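Phenylacetaldehyde dehydrogenase (Burkholderia cenocepacia, PDB 4O5H) probably oxidises phenylacetaldehyde to phenylacetate with NAD+ as the electron acceptor, as a member of the aldehyde dehydrogenase family. Local coordinates at residues Ala25-Pro30 and Thr213-Leu218; Arg110-Ile115 and Leu130-Ala135. All blocks are in the same frame, centred on the assembly; numbering follows the deposited sequence.

Contact 1 of 2, residues Ala25-Pro30 and Thr213-Leu218; sequences AFLAKP and TPLSAL
Phe26 reaches from helix 21-28 to Leu215 and Leu218 of helix 215-227. Its CG stands anti to the backbone N (chi1 176°), which sends the ring out from its own helix. The far end of the ring does the touching. Phe26 CZ lies 3.5 Å from Leu215 O, an oblique approach to the ring, and Phe26 CE2 is 4.1 Å from Leu215 CB. Leu218 CB sits near the ring plane at its edge, a looser 4.4 Å from Phe26 CZ. Beside the ring, Leu27 CD2 meets Leu215 CD1 at 4.0 Å, with the two side chains nearly at right angles. The closest part is thus the ring end against the Leu215 carbonyl. Phe26, Leu215 and Leu218 are buried, and Leu27 is partly exposed. The other side is looser: Ala25, Ala28, Lys29 and Pro30 are exposed, and the helix ends before Lys29. Lys29 NZ forms a salt bridge with Glu222, and Lys31 makes a cation-pi contact with Phe26. Val62 of strand 57-63 touches both Leu215 and Leu218. This is apolar helix-to-helix packing, in which the N-terminal helix docks on a helix that follows strand 204-208 of the large mixed sheet in an aldehyde dehydrogenase fold.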
loop_
_atom_site.group_PDB
_atom_site.type_symbol
_atom_site.label_atom_id
_atom_site.label_comp_id
_atom_site.label_asym_id
_atom_site.label_seq_id
_atom_site.Cartn_x
_atom_site.Cartn_y
_atom_site.Cartn_z
ATOM N N ALA A 25 -36.121 20.365 -8.751
ATOM C CA ALA A 25 -36.812 19.383 -7.907
ATOM C C ALA A 25 -35.855 18.727 -6.928
ATOM O O ALA A 25 -36.205 18.488 -5.780
ATOM C CB ALA A 25 -37.501 18.302 -8.764
ATOM N N PHE A 26 -34.660 18.382 -7.399
ATOM C CA PHE A 26 -33.702 17.766 -6.518
ATOM C C PHE A 26 -33.308 18.732 -5.406
ATOM O O PHE A 26 -33.244 18.346 -4.254
ATOM C CB PHE A 26 -32.457 17.329 -7.298
ATOM C CG PHE A 26 -31.374 16.751 -6.427
ATOM C CD1 PHE A 26 -31.448 15.461 -5.948
ATOM C CD2 PHE A 26 -30.283 17.506 -6.107
ATOM C CE1 PHE A 26 -30.451 14.931 -5.146
ATOM C CE2 PHE A 26 -29.262 16.988 -5.320
ATOM C CZ PHE A 26 -29.343 15.691 -4.852
ATOM N N LEU A 27 -33.066 19.985 -5.754
ATOM C CA LEU A 27 -32.720 20.972 -4.737
ATOM C C LEU A 27 -33.828 21.229 -3.720
ATOM O O LEU A 27 -33.558 21.418 -2.543
ATOM C CB LEU A 27 -32.321 22.292 -5.364
ATOM C CG LEU A 27 -31.036 22.261 -6.189
ATOM C CD1 LEU A 27 -30.850 23.612 -6.874
ATOM C CD2 LEU A 27 -29.842 21.915 -5.340
ATOM N N ALA A 28 -35.058 21.253 -4.178
ATOM C CA ALA A 28 -36.183 21.575 -3.296
ATOM C C ALA A 28 -36.502 20.466 -2.281
ATOM O O ALA A 28 -36.961 20.757 -1.219
ATOM C CB ALA A 28 -37.420 21.865 -4.118
ATOM N N LYS A 29 -36.273 19.207 -2.603
ATOM C CA LYS A 29 -36.767 18.148 -1.736
ATOM C C LYS A 29 -35.810 17.846 -0.573
ATOM O O LYS A 29 -34.600 18.056 -0.682
ATOM C CB LYS A 29 -37.011 16.881 -2.550
ATOM C CG LYS A 29 -35.738 16.106 -2.825
ATOM C CD LYS A 29 -35.922 15.029 -3.864
ATOM C CE LYS A 29 -34.628 14.247 -3.990
ATOM N NZ LYS A 29 -34.762 13.108 -4.908
ATOM N N PRO A 30 -36.324 17.250 0.496
ATOM C CA PRO A 30 -35.481 16.880 1.634
ATOM C C PRO A 30 -34.410 15.858 1.282
ATOM O O PRO A 30 -34.649 14.981 0.492
ATOM C CB PRO A 30 -36.470 16.267 2.620
ATOM C CG PRO A 30 -37.772 16.875 2.245
ATOM C CD PRO A 30 -37.745 16.967 0.762
ATOM N N THR A 213 -19.333 19.655 -0.449
ATOM C CA THR A 213 -19.946 19.246 -1.743
ATOM C C THR A 213 -20.628 17.869 -1.679
ATOM O O THR A 213 -20.150 16.885 -2.280
ATOM C CB THR A 213 -18.888 19.189 -2.850
ATOM O OG1 THR A 213 -17.801 18.340 -2.447
ATOM C CG2 THR A 213 -18.310 20.597 -3.158
ATOM N N PRO A 214 -21.737 17.773 -0.930
ATOM C CA PRO A 214 -22.403 16.473 -0.748
ATOM C C PRO A 214 -23.414 16.115 -1.827
ATOM O O PRO A 214 -23.784 14.951 -1.949
ATOM C CB PRO A 214 -23.154 16.667 0.543
ATOM C CG PRO A 214 -23.533 18.128 0.514
ATOM C CD PRO A 214 -22.347 18.831 -0.097
ATOM N N LEU A 215 -23.840 17.075 -2.640
ATOM C CA LEU A 215 -25.065 16.865 -3.431
ATOM C C LEU A 215 -24.942 15.883 -4.573
ATOM O O LEU A 215 -25.859 15.062 -4.762
ATOM C CB LEU A 215 -25.620 18.180 -3.939
ATOM C CG LEU A 215 -26.092 19.170 -2.861
ATOM C CD1 LEU A 215 -26.615 20.439 -3.509
ATOM C CD2 LEU A 215 -27.164 18.568 -1.957
ATOM N N SER A 216 -23.873 15.958 -5.374
ATOM C CA SER A 216 -23.807 15.067 -6.557
ATOM C C SER A 216 -23.683 13.594 -6.133
ATOM O O SER A 216 -24.204 12.707 -6.804
ATOM C CB SER A 216 -22.722 15.492 -7.550
ATOM O OG SER A 216 -21.437 15.476 -6.951
ATOM N N ALA A 217 -23.048 13.367 -4.989
ATOM C CA ALA A 217 -22.926 11.999 -4.454
ATOM C C ALA A 217 -24.286 11.427 -4.038
ATOM O O ALA A 217 -24.573 10.280 -4.324
ATOM C CB ALA A 217 -21.964 11.968 -3.287
ATOM N N LEU A 218 -25.134 12.260 -3.430
ATOM C CA LEU A 218 -26.478 11.852 -3.096
ATOM C C LEU A 218 -27.267 11.536 -4.367
ATOM O O LEU A 218 -27.971 10.549 -4.383
ATOM C CB LEU A 218 -27.214 12.886 -2.221
ATOM C CG LEU A 218 -26.537 13.087 -0.835
ATOM C CD1 LEU A 218 -27.262 14.143 -0.047
ATOM C CD2 LEU A 218 -26.504 11.780 -0.039
#

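Contact 2 of 2, residues Arg110-Ile115 and Leu130-Ala135; sequences RELAEI and LDVAMA
Val132 points one methyl, CG2, at the backbone of helix 109-120 and carries the contact alone from its side. Val132 CG2 lies 3.8 Å from Ala113 N and 3.9 Å from Leu112 CB. It is also 4.3 Å from Ala113 CB, so the methyl rests where Leu112 and Ala113 join. Val132 CG1 is anti to the backbone N (chi1 171°), which leaves CG2 as the branch that meets the other helix. The small Ala113 lets the backbones come close: Ala113 CA and Val132 CA are 6.5 Å apart.

Further out, Leu112 also packs on Arg219 and Leu223 of helix 215-227, and Ala113 touches Val124, Ala127 and Gln128, earlier residues of the helix that bears Val132. Polar groups lie around this apolar centre. Arg110 NE and Glu114 OE2, one turn along the same helix, form a salt bridge with a fairly straight hydrogen bond, 2.8 Å long at 163°. OE2 lies close to the guanidinium plane, but NE reaches it on the anti side and 29° out of the carboxylate plane. Glu114 OE1 accepts hydrogen bonds from the Leu20 backbone N and the Thr23 hydroxyl, so both carboxylate oxygens are engaged. The side-chain pairs across the segments are apolar, and the valine methyl also rests against the backbone at Ala113 N. Shape and close approach join the segments here, while Arg110 is paired within its own helix and also bonds Gln128 of the facing helix, just before the segment.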
loop_
_atom_site.group_PDB
_atom_site.type_symbol
_atom_site.label_atom_id
_atom_site.label_comp_id
_atom_site.label_asym_id
_atom_site.label_seq_id
_atom_site.Cartn_x
_atom_site.Cartn_y
_atom_site.Cartn_z
ATOM N N ARG A 110 -26.741 16.633 -17.851
ATOM C CA ARG A 110 -26.915 18.093 -17.631
ATOM C C ARG A 110 -27.338 18.401 -16.197
ATOM O O ARG A 110 -26.790 19.288 -15.567
ATOM C CB ARG A 110 -27.934 18.681 -18.590
ATOM C CG ARG A 110 -28.180 20.147 -18.380
ATOM C CD ARG A 110 -26.922 21.003 -18.606
ATOM N NE ARG A 110 -27.164 22.392 -18.225
ATOM C CZ ARG A 110 -26.388 23.413 -18.568
ATOM N NH1 ARG A 110 -25.296 23.208 -19.258
ATOM N NH2 ARG A 110 -26.711 24.649 -18.224
ATOM N N GLU A 111 -28.291 17.623 -15.664
ATOM C CA GLU A 111 -28.701 17.814 -14.288
ATOM C C GLU A 111 -27.525 17.630 -13.309
ATOM O O GLU A 111 -27.318 18.421 -12.415
ATOM C CB GLU A 111 -29.800 16.796 -13.917
ATOM C CG GLU A 111 -30.229 16.914 -12.473
ATOM C CD GLU A 111 -31.124 15.770 -12.036
ATOM O OE1 GLU A 111 -31.457 14.890 -12.880
ATOM O OE2 GLU A 111 -31.431 15.740 -10.835
ATOM N N LEU A 112 -26.762 16.567 -13.497
ATOM C CA LEU A 112 -25.585 16.346 -12.648
ATOM C C LEU A 112 -24.591 17.467 -12.743
ATOM O O LEU A 112 -24.014 17.877 -11.731
ATOM C CB LEU A 112 -24.913 15.014 -13.011
ATOM C CG LEU A 112 -25.699 13.748 -12.542
ATOM C CD1 LEU A 112 -25.182 12.494 -13.219
ATOM C CD2 LEU A 112 -25.595 13.617 -11.053
ATOM N N ALA A 113 -24.407 18.003 -13.941
ATOM C CA ALA A 113 -23.497 19.138 -14.144
ATOM C C ALA A 113 -23.989 20.388 -13.444
ATOM O O ALA A 113 -23.214 21.097 -12.826
ATOM C CB ALA A 113 -23.310 19.423 -15.619
ATOM N N GLU A 114 -25.284 20.652 -13.521
ATOM C CA GLU A 114 -25.866 21.818 -12.818
ATOM C C GLU A 114 -25.707 21.676 -11.287
ATOM O O GLU A 114 -25.329 22.629 -10.603
ATOM C CB GLU A 114 -27.355 21.992 -13.199
ATOM C CG GLU A 114 -27.516 22.420 -14.667
ATOM C CD GLU A 114 -28.935 22.647 -15.127
ATOM O OE1 GLU A 114 -29.898 22.359 -14.376
ATOM O OE2 GLU A 114 -29.070 23.125 -16.285
ATOM N N ILE A 115 -25.995 20.492 -10.771
ATOM C CA ILE A 115 -25.867 20.269 -9.354
ATOM C C ILE A 115 -24.420 20.522 -8.974
ATOM O O ILE A 115 -24.128 21.192 -7.975
ATOM C CB ILE A 115 -26.267 18.801 -8.972
ATOM C CG1 ILE A 115 -27.746 18.615 -9.169
ATOM C CG2 ILE A 115 -25.856 18.476 -7.543
ATOM C CD1 ILE A 115 -28.208 17.175 -9.162
ATOM N N LEU A 130 -16.377 17.387 -18.881
ATOM C CA LEU A 130 -15.288 16.639 -18.254
ATOM C C LEU A 130 -15.781 15.763 -17.073
ATOM O O LEU A 130 -15.775 14.556 -17.188
ATOM C CB LEU A 130 -14.195 17.544 -17.785
ATOM C CG LEU A 130 -13.043 16.761 -17.153
ATOM C CD1 LEU A 130 -12.184 16.107 -18.226
ATOM C CD2 LEU A 130 -12.133 17.638 -16.343
ATOM N N ASP A 131 -16.172 16.386 -15.963
ATOM C CA ASP A 131 -16.495 15.649 -14.761
ATOM C C ASP A 131 -17.545 14.567 -15.006
ATOM O O ASP A 131 -17.320 13.394 -14.684
ATOM C CB ASP A 131 -16.996 16.558 -13.634
ATOM C CG ASP A 131 -15.990 17.583 -13.219
ATOM O OD1 ASP A 131 -15.496 18.347 -14.115
ATOM O OD2 ASP A 131 -15.722 17.700 -11.980
ATOM N N VAL A 132 -18.705 14.959 -15.517
ATOM C CA VAL A 132 -19.827 13.999 -15.610
ATOM C C VAL A 132 -19.514 12.933 -16.681
ATOM O O VAL A 132 -19.667 11.735 -16.455
ATOM C CB VAL A 132 -21.138 14.722 -15.896
ATOM C CG1 VAL A 132 -22.223 13.729 -16.193
ATOM C CG2 VAL A 132 -21.523 15.630 -14.741
ATOM N N ALA A 133 -19.002 13.364 -17.819
ATOM C CA ALA A 133 -18.658 12.439 -18.918
ATOM C C ALA A 133 -17.617 11.418 -18.436
ATOM O O ALA A 133 -17.758 10.227 -18.698
ATOM C CB ALA A 133 -18.130 13.211 -20.112
ATOM N N MET A 134 -16.593 11.873 -17.719
ATOM C CA MET A 134 -15.567 10.960 -17.255
ATOM C C MET A 134 -15.984 10.108 -16.046
ATOM O O MET A 134 -15.416 9.047 -15.829
ATOM C CB MET A 134 -14.239 11.682 -17.018
ATOM C CG MET A 134 -13.555 12.114 -18.326
ATOM S SD MET A 134 -13.058 10.668 -19.301
ATOM C CE MET A 134 -11.540 10.305 -18.424
ATOM N N ALA A 135 -16.947 10.574 -15.270
ATOM C CA ALA A 135 -17.538 9.747 -14.218
ATOM C C ALA A 135 -18.241 8.563 -14.848
ATOM O O ALA A 135 -18.043 7.445 -14.434
ATOM C CB ALA A 135 -18.490 10.537 -13.365
#

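How the contacts relate
Helix 109-120 joins the two contacts, whose centres are about 14 Å apart. Val132 meets it through Leu112 and Ala113, while Ile115 packs against contact 1. Ile115 CG2 is 3.6 Å from Leu215 CB, and Ile115 CD1 is 3.7 Å from Phe26 CD2. Glu111 adds to this link: it touches Phe26 and forms a salt bridge with Arg219, one residue beyond the 213-218 segment. In sequence, contact 2 falls wholly between the two segments of contact 1. The bound sodium ion, held by Val51, Asp119 and Asp212, is about 7 Å from the side chain of Leu215. Asp119 also accepts a hydrogen bond from Leu215 N, tying contact 1 to the metal site.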